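Protein induced by osmotic stress (Scheffersomyces stipitis CBS 6054, PDB 5YWL) binds NADP(+) and probably catalyses NADP-dependent interconversion of alcohols and carbonyl compounds, as a reductase of the cinnamyl-alcohol dehydrogenase type. Local coordinates at residues N191-F196 with T234-R239; N263-G268 with D294-F299. The protein carries 1 engineered substitution. All coordinates share one frame; numbering follows the deposited sequence.

Contact 1 of 2, residues N191-F196 with T234-R239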
ATOM      1  N   ASN A 191      -3.545   6.096   2.897  1.00  3.18           N
ATOM      2  CA  ASN A 191      -2.935   6.810   1.786  1.00  5.44           C
ATOM      3  C   ASN A 191      -1.418   6.898   1.967  1.00  4.87           C
ATOM      4  O   ASN A 191      -0.885   7.806   2.477  1.00  4.88           O
ATOM      5  CB  ASN A 191      -3.559   8.192   1.490  1.00  4.58           C
ATOM      6  CG  ASN A 191      -5.037   8.134   1.138  1.00  6.05           C
ATOM      7  OD1 ASN A 191      -5.807   7.747   1.909  1.00  6.51           O
ATOM      8  ND2 ASN A 191      -5.375   8.522  -0.066  1.00  5.57           N
ATOM      9  N   PRO A 192      -0.744   5.837   1.595  1.00  4.53           N
ATOM     10  CA  PRO A 192       0.710   5.748   1.758  1.00  5.12           C
ATOM     11  C   PRO A 192       1.527   6.431   0.679  1.00  6.25           C
ATOM     12  O   PRO A 192       1.135   6.552  -0.413  1.00  5.33           O
ATOM     13  CB  PRO A 192       0.998   4.256   1.746  1.00  5.66           C
ATOM     14  CG  PRO A 192      -0.161   3.657   1.107  1.00  9.10           C
ATOM     15  CD  PRO A 192      -1.319   4.583   1.178  1.00  5.82           C
ATOM     16  N   VAL A 193       2.726   6.796   1.081  1.00  6.60           N
ATOM     17  CA  VAL A 193       3.811   7.254   0.237  1.00  7.11           C
ATOM     18  C   VAL A 193       4.692   6.090  -0.290  1.00  6.54           C
ATOM     19  O   VAL A 193       4.203   5.055  -0.423  1.00  9.98           O
ATOM     20  CB  VAL A 193       4.609   8.343   0.938  1.00 10.50           C
ATOM     21  CG1 VAL A 193       3.745   9.540   1.247  1.00  7.39           C
ATOM     22  CG2 VAL A 193       5.386   7.813   2.143  1.00  6.54           C
ATOM     23  N   TYR A 194       5.954   6.294  -0.591  1.00  6.68           N
ATOM     24  CA  TYR A 194       6.816   5.186  -1.004  1.00  9.11           C
ATOM     25  C   TYR A 194       6.965   4.214   0.177  1.00  9.16           C
ATOM     26  O   TYR A 194       7.393   4.603   1.199  1.00 10.01           O
ATOM     27  CB  TYR A 194       8.210   5.647  -1.426  1.00 10.66           C
ATOM     28  CG  TYR A 194       8.322   6.565  -2.638  1.00 22.67           C
ATOM     29  CD1 TYR A 194       7.873   7.865  -2.598  1.00 17.27           C
ATOM     30  CD2 TYR A 194       8.886   6.105  -3.837  1.00 28.68           C
ATOM     31  CE1 TYR A 194       7.952   8.670  -3.712  1.00 23.19           C
ATOM     32  CE2 TYR A 194       8.994   6.931  -4.957  1.00 27.38           C
ATOM     33  CZ  TYR A 194       8.527   8.204  -4.879  1.00 28.97           C
ATOM     34  OH  TYR A 194       8.594   9.001  -5.951  1.00 33.13           O
ATOM     35  N   ILE A 195       6.630   2.976  -0.023  1.00  5.60           N
ATOM     36  CA  ILE A 195       6.740   1.990   1.008  1.00 10.00           C
ATOM     37  C   ILE A 195       8.068   1.171   0.980  1.00 12.89           C
ATOM     38  O   ILE A 195       8.426   0.611  -0.010  1.00 11.56           O
ATOM     39  CB  ILE A 195       5.530   1.040   1.057  1.00  9.83           C
ATOM     40  CG1 ILE A 195       4.195   1.780   1.096  1.00  6.93           C
ATOM     41  CG2 ILE A 195       5.646   0.080   2.195  1.00  9.25           C
ATOM     42  CD1 ILE A 195       3.033   0.867   1.077  1.00  7.05           C
ATOM     43  N   PHE A 196       8.728   1.136   2.114  1.00 13.16           N
ATOM     44  CA  PHE A 196       9.952   0.401   2.385  1.00 13.04           C
ATOM     45  C   PHE A 196       9.736  -0.531   3.571  1.00 12.75           C
ATOM     46  O   PHE A 196       8.876  -0.345   4.364  1.00  9.42           O
ATOM     47  CB  PHE A 196      11.084   1.321   2.784  1.00 13.34           C
ATOM     48  CG  PHE A 196      11.630   2.195   1.707  1.00 18.45           C
ATOM     49  CD1 PHE A 196      11.258   3.494   1.618  1.00 21.36           C
ATOM     50  CD2 PHE A 196      12.647   1.783   0.938  1.00 26.03           C
ATOM     51  CE1 PHE A 196      11.767   4.343   0.694  1.00 18.69           C
ATOM     52  CE2 PHE A 196      13.205   2.626   0.018  1.00 31.91           C
ATOM     53  CZ  PHE A 196      12.723   3.917  -0.120  1.00 24.29           C
ATOM     54  N   THR A 234       8.886  11.059   0.002  1.00  9.98           N
ATOM     55  CA  THR A 234       8.695  10.596   1.357  1.00 12.68           C
ATOM     56  C   THR A 234       8.547   9.092   1.461  1.00  9.37           C
ATOM     57  O   THR A 234       8.034   8.475   0.619  1.00  8.15           O
ATOM     58  CB  THR A 234       7.512  11.260   2.104  1.00 10.80           C
ATOM     59  OG1 THR A 234       6.294  11.033   1.442  1.00 15.17           O
ATOM     60  CG2 THR A 234       7.696  12.650   2.250  1.00 16.01           C
ATOM     61  N   PHE A 235       8.997   8.547   2.548  1.00  7.25           N
ATOM     62  CA  PHE A 235       8.877   7.141   2.805  1.00  7.79           C
ATOM     63  C   PHE A 235       7.919   6.894   3.970  1.00  7.16           C
ATOM     64  O   PHE A 235       7.739   7.738   4.765  1.00  9.08           O
ATOM     65  CB  PHE A 235      10.271   6.463   3.015  1.00 11.43           C
ATOM     66  CG  PHE A 235      10.555   6.016   4.447  1.00  8.40           C
ATOM     67  CD1 PHE A 235      10.978   6.898   5.372  1.00  8.01           C
ATOM     68  CD2 PHE A 235      10.230   4.770   4.846  1.00  8.05           C
ATOM     69  CE1 PHE A 235      11.163   6.517   6.685  1.00  7.93           C
ATOM     70  CE2 PHE A 235      10.390   4.367   6.133  1.00  6.64           C
ATOM     71  CZ  PHE A 235      10.874   5.250   7.062  1.00  7.73           C
ATOM     72  N   ILE A 236       7.468   5.666   4.048  1.00  5.60           N
ATOM     73  CA  ILE A 236       6.837   5.039   5.167  1.00  6.17           C
ATOM     74  C   ILE A 236       7.143   3.553   5.246  1.00  6.22           C
ATOM     75  O   ILE A 236       7.207   2.928   4.278  1.00  8.22           O
ATOM     76  CB  ILE A 236       5.287   5.253   5.098  1.00  5.86           C
ATOM     77  CG1 ILE A 236       4.595   4.829   6.386  1.00  5.05           C
ATOM     78  CG2 ILE A 236       4.690   4.528   3.950  1.00  4.32           C
ATOM     79  CD1 ILE A 236       4.926   5.595   7.621  1.00  5.95           C
ATOM     80  N   ASP A 237       7.293   3.021   6.423  1.00  7.38           N
ATOM     81  CA  ASP A 237       7.540   1.591   6.630  1.00  6.85           C
ATOM     82  C   ASP A 237       6.289   0.750   6.443  1.00  6.99           C
ATOM     83  O   ASP A 237       5.260   1.079   6.932  1.00  5.78           O
ATOM     84  CB  ASP A 237       8.186   1.299   7.986  1.00  7.50           C
ATOM     85  CG  ASP A 237       8.682  -0.144   8.118  1.00 10.70           C
ATOM     86  OD1 ASP A 237       7.910  -1.006   8.404  1.00  8.47           O
ATOM     87  OD2 ASP A 237       9.831  -0.331   7.947  1.00  9.01           O
ATOM     88  N   VAL A 238       6.443  -0.378   5.800  1.00  6.21           N
ATOM     89  CA  VAL A 238       5.325  -1.252   5.533  1.00  7.73           C
ATOM     90  C   VAL A 238       4.601  -1.690   6.823  1.00  8.58           C
ATOM     91  O   VAL A 238       3.471  -1.890   6.812  1.00  8.87           O
ATOM     92  CB  VAL A 238       5.677  -2.464   4.682  1.00  7.07           C
ATOM     93  CG1 VAL A 238       6.663  -3.369   5.377  1.00  7.64           C
ATOM     94  CG2 VAL A 238       4.443  -3.241   4.341  1.00  6.24           C
ATOM     95  N   ARG A 239       5.338  -1.835   7.886  1.00  6.74           N
ATOM     96  CA  ARG A 239       4.774  -2.191   9.163  1.00 10.42           C
ATOM     97  C   ARG A 239       3.834  -1.094   9.734  1.00  9.36           C
ATOM     98  O   ARG A 239       2.851  -1.382  10.277  1.00  8.53           O
ATOM     99  CB  ARG A 239       5.867  -2.681  10.144  1.00  8.78           C
ATOM    100  CG  ARG A 239       6.591  -3.982   9.698  1.00 12.30           C
ATOM    101  CD  ARG A 239       7.970  -4.173  10.291  1.00  9.86           C
ATOM    102  NE  ARG A 239       8.920  -3.235   9.834  1.00 10.55           N
ATOM    103  CZ  ARG A 239      10.202  -3.246  10.135  1.00 13.78           C
ATOM    104  NH1 ARG A 239      10.701  -4.182  10.898  1.00 11.64           N
ATOM    105  NH2 ARG A 239      10.995  -2.337   9.650  1.00 11.67           N
TER
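Phe196 meets Phe235 on one face of a two-stranded parallel sheet, where Phe196 CD1 comes within 3.4 Å of Phe235 CB. That methylene lies at the edge of the Phe196 ring, near its plane, and the two rings are inclined by 65°, an oblique pairing. This is the tight, buried part of the contact; Ser321 of helix 318-330 touches both side chains. The other face carries Ile195 and Ile236, which run side by side, and Ile195 CG2 sits 3.6 Å from Val238 CB. The looser part lies around Tyr194, whose partly exposed side chain finds little of segment 234-239 beyond Thr234 O.

Four backbone bonds join the segments, from the bent Tyr194 N to Thr234 O (3.2 Å, 141° at the hydrogen) to the short Val238 N to Phe196 O (2.8 Å). Between them, Ile236 uses its N and O to bond Tyr194 O and Phe196 N. At the end of the strand, Asp237 is the N-cap of the helix that starts at Val238. Its CG, anti to the backbone N (chi1 -170°), turns the carboxylate toward Arg239: NE with OD1 and NH2 with OD2 form a side-on salt bridge, and Arg239 N reaches OD1 from the opposite face to NE. The strand 194-196, helix 215-219, strand 234-237 sequence is a beta-alpha-beta unit, and Ile195 places it at the NADP(+) site of this Rossmann-type reductase.

Contact 2 of 2, residues N263-G268 with D294-F299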
ATOM      1  N   ASN A 263       6.219   9.500   6.351  1.00  8.17           N
ATOM      2  CA  ASN A 263       7.245   9.815   7.329  1.00  7.36           C
ATOM      3  C   ASN A 263       8.286  10.834   6.826  1.00  9.11           C
ATOM      4  O   ASN A 263       7.948  11.891   6.549  1.00 13.25           O
ATOM      5  CB  ASN A 263       7.875   8.580   7.925  1.00  6.46           C
ATOM      6  CG  ASN A 263       8.616   8.830   9.250  1.00 13.99           C
ATOM      7  OD1 ASN A 263       8.582   9.892   9.790  1.00  8.98           O
ATOM      8  ND2 ASN A 263       9.326   7.824   9.705  1.00  7.96           N
ATOM      9  N   THR A 264       9.528  10.474   6.707  1.00  8.25           N
ATOM     10  CA  THR A 264      10.600  11.391   6.334  1.00  7.18           C
ATOM     11  C   THR A 264      11.005  11.406   4.828  1.00 10.52           C
ATOM     12  O   THR A 264      10.784  10.481   4.127  1.00  8.95           O
ATOM     13  CB  THR A 264      11.850  11.148   7.179  1.00  8.89           C
ATOM     14  OG1 THR A 264      12.216   9.810   7.078  1.00  8.13           O
ATOM     15  CG2 THR A 264      11.630  11.481   8.589  1.00  8.26           C
ATOM     16  N   ARG A 265      11.614  12.476   4.400  1.00  8.61           N
ATOM     17  CA  ARG A 265      12.113  12.622   3.062  1.00 12.59           C
ATOM     18  C   ARG A 265      13.432  11.867   2.840  1.00 13.22           C
ATOM     19  O   ARG A 265      14.219  11.743   3.723  1.00 10.33           O
ATOM     20  CB  ARG A 265      12.281  14.076   2.677  1.00 12.30           C
ATOM     21  CG  ARG A 265      11.010  14.823   2.503  1.00 19.25           C
ATOM     22  CD  ARG A 265      10.965  15.529   1.201  1.00 15.75           C
ATOM     23  NE  ARG A 265       9.732  16.217   1.129  1.00 18.58           N
ATOM     24  CZ  ARG A 265       8.925  16.188   0.110  1.00 12.92           C
ATOM     25  NH1 ARG A 265       7.841  16.834   0.151  1.00 22.78           N
ATOM     26  NH2 ARG A 265       9.231  15.559  -0.941  1.00 16.36           N
ATOM     27  N   PHE A 266      13.623  11.386   1.649  1.00  8.42           N
ATOM     28  CA  PHE A 266      14.817  10.706   1.261  1.00 12.04           C
ATOM     29  C   PHE A 266      15.129  10.967  -0.204  1.00 13.76           C
ATOM     30  O   PHE A 266      14.286  11.294  -0.960  1.00 12.37           O
ATOM     31  CB  PHE A 266      14.682   9.204   1.468  1.00  8.62           C
ATOM     32  CG  PHE A 266      13.760   8.558   0.485  1.00 11.86           C
ATOM     33  CD1 PHE A 266      12.411   8.555   0.700  1.00  8.78           C
ATOM     34  CD2 PHE A 266      14.256   8.017  -0.665  1.00 11.18           C
ATOM     35  CE1 PHE A 266      11.541   7.992  -0.193  1.00 15.12           C
ATOM     36  CE2 PHE A 266      13.401   7.450  -1.589  1.00 14.37           C
ATOM     37  CZ  PHE A 266      12.050   7.429  -1.360  1.00 17.88           C
ATOM     38  N   ASN A 267      16.371  10.747  -0.554  1.00 11.89           N
ATOM     39  CA  ASN A 267      16.800  10.596  -1.908  1.00 12.90           C
ATOM     40  C   ASN A 267      17.803   9.442  -2.053  1.00 15.51           C
ATOM     41  O   ASN A 267      18.053   8.740  -1.112  1.00 10.97           O
ATOM     42  CB  ASN A 267      17.250  11.908  -2.517  1.00 13.81           C
ATOM     43  CG  ASN A 267      18.607  12.374  -2.026  1.00 12.78           C
ATOM     44  OD1 ASN A 267      19.406  11.620  -1.557  1.00 14.39           O
ATOM     45  ND2 ASN A 267      18.857  13.602  -2.214  1.00 12.31           N
ATOM     46  N   GLY A 268      18.352   9.272  -3.253  1.00 13.38           N
ATOM     47  CA  GLY A 268      19.258   8.204  -3.536  1.00 12.82           C
ATOM     48  C   GLY A 268      20.490   8.239  -2.651  1.00 12.32           C
ATOM     49  O   GLY A 268      20.945   7.250  -2.232  1.00 14.29           O
ATOM     50  N   ASP A 294      22.468  15.291   1.057  1.00 11.93           N
ATOM     51  CA  ASP A 294      21.049  15.448   1.053  1.00 12.31           C
ATOM     52  C   ASP A 294      20.640  16.427   2.151  1.00 14.82           C
ATOM     53  O   ASP A 294      21.016  16.248   3.272  1.00 20.15           O
ATOM     54  CB  ASP A 294      20.355  14.104   1.221  1.00 10.65           C
ATOM     55  CG  ASP A 294      20.901  13.268   2.351  1.00 14.31           C
ATOM     56  OD1 ASP A 294      22.034  13.371   2.695  1.00 15.18           O
ATOM     57  OD2 ASP A 294      20.209  12.430   2.814  1.00 15.73           O
ATOM     58  N   ASP A 295      19.940  17.476   1.775  1.00 13.17           N
ATOM     59  CA  ASP A 295      19.422  18.469   2.655  1.00 10.53           C
ATOM     60  C   ASP A 295      17.983  18.768   2.333  1.00 15.32           C
ATOM     61  O   ASP A 295      17.701  19.407   1.388  1.00 13.71           O
ATOM     62  CB  ASP A 295      20.269  19.712   2.513  1.00 16.41           C
ATOM     63  CG  ASP A 295      19.803  20.855   3.329  1.00 17.21           C
ATOM     64  OD1 ASP A 295      18.887  20.746   4.103  1.00 16.74           O
ATOM     65  OD2 ASP A 295      20.405  21.869   3.178  1.00 17.54           O
ATOM     66  N   PHE A 296      17.105  18.314   3.192  1.00 14.04           N
ATOM     67  CA  PHE A 296      15.689  18.464   3.070  1.00 11.04           C
ATOM     68  C   PHE A 296      15.083  19.566   3.956  1.00 13.96           C
ATOM     69  O   PHE A 296      13.900  19.688   4.056  1.00 12.33           O
ATOM     70  CB  PHE A 296      14.991  17.117   3.277  1.00 11.76           C
ATOM     71  CG  PHE A 296      15.467  16.034   2.388  1.00 14.11           C
ATOM     72  CD1 PHE A 296      15.329  16.114   1.047  1.00 13.26           C
ATOM     73  CD2 PHE A 296      16.077  14.944   2.895  1.00 12.31           C
ATOM     74  CE1 PHE A 296      15.806  15.118   0.228  1.00 14.78           C
ATOM     75  CE2 PHE A 296      16.526  13.932   2.086  1.00 13.99           C
ATOM     76  CZ  PHE A 296      16.382  14.018   0.736  1.00 10.33           C
ATOM     77  N   SER A 297      15.930  20.364   4.563  1.00 10.72           N
ATOM     78  CA  SER A 297      15.526  21.339   5.538  1.00 13.13           C
ATOM     79  C   SER A 297      14.581  22.432   5.026  1.00 13.41           C
ATOM     80  O   SER A 297      13.896  23.011   5.756  1.00 16.02           O
ATOM     81  CB  SER A 297      16.736  21.952   6.257  1.00 14.15           C
ATOM     82  OG  SER A 297      17.498  22.751   5.437  1.00 16.70           O
ATOM     83  N   ALA A 298      14.634  22.721   3.759  1.00 13.04           N
ATOM     84  CA  ALA A 298      13.739  23.663   3.150  1.00 17.04           C
ATOM     85  C   ALA A 298      12.316  23.169   2.926  1.00 16.55           C
ATOM     86  O   ALA A 298      11.449  23.932   2.635  1.00 15.09           O
ATOM     87  CB  ALA A 298      14.326  24.171   1.869  1.00 18.16           C
ATOM     88  N   PHE A 299      12.140  21.871   2.980  1.00 12.62           N
ATOM     89  CA  PHE A 299      10.864  21.263   2.684  1.00 13.97           C
ATOM     90  C   PHE A 299       9.847  21.501   3.799  1.00 13.27           C
ATOM     91  O   PHE A 299      10.107  21.220   4.916  1.00 10.75           O
ATOM     92  CB  PHE A 299      11.007  19.768   2.419  1.00  8.72           C
ATOM     93  CG  PHE A 299      11.569  19.439   1.079  1.00 14.22           C
ATOM     94  CD1 PHE A 299      12.921  19.498   0.840  1.00 13.62           C
ATOM     95  CD2 PHE A 299      10.751  19.040   0.062  1.00 10.99           C
ATOM     96  CE1 PHE A 299      13.427  19.194  -0.400  1.00 13.35           C
ATOM     97  CE2 PHE A 299      11.241  18.734  -1.140  1.00 12.39           C
ATOM     98  CZ  PHE A 299      12.585  18.805  -1.385  1.00 13.23           C
TER
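Asp295 OD1 is gripped twice by Ser297, beside the chain that lays Phe296 and Phe299 on Arg265: the bond from Ser297 N, 3.0 Å, makes an Asx turn, and OG adds a second bond at 2.8 Å. An overlapping type I turn, Phe296 to Phe299, is closed by Phe299 N to Phe296 O; both phenyl groups meet Arg265.

They use different parts of it. Arg265 CB stands over one face of the Phe296 ring, 3.9 Å from the centroid and 18° off the normal, a CH-pi contact. Arg265 CD makes a second one with the Phe299 ring. A bend at chi2 (-128°) carries the guanidinium over the CD2 side of that ring, with Arg265 NE 3.2 Å from Phe299 CD2; its plane is inclined 34° to the phenyl. Arg265 NH2 ends on the carbonyl O of Leu135.

At the far end of the Phe296 ring, CZ comes within 3.4 Å of Phe266 C. Nearby, the Asn267 amide rests on Asp294 CB, while Asp294 OD2 bonds Thr270 OG1. Here, at the surface, the loop preceding helix 305-311 lies along strand 265-267 and the start of helix 268-278, where Asn267 is the N-cap, with a weak bond to Gln269 N.

Strand 234-237 is the piece common to both surroundings. In contact 1 Thr234 O and the N and O of Ile236 bond to 194-196, whereas Phe235 bonds the other way: Phe235 O to Asn263 N is 2.8 Å and Phe235 N to Thr264 O 3.1 Å, both probable hydrogen bonds to the first segment of contact 2. Aromatic packing crosses the same junction, with Phe196 CE1 3.7 Å from Phe266 CZ in an edge-to-face pair. The contact centres lie 14 Å apart. Contact 1, about 8 Å from the chain centre, holds Ile195 of the NADP(+) site; contact 2 is a surface contact about 21 Å from that centre. The side chains of Phe266 and Ile195 are about 9 Å apart.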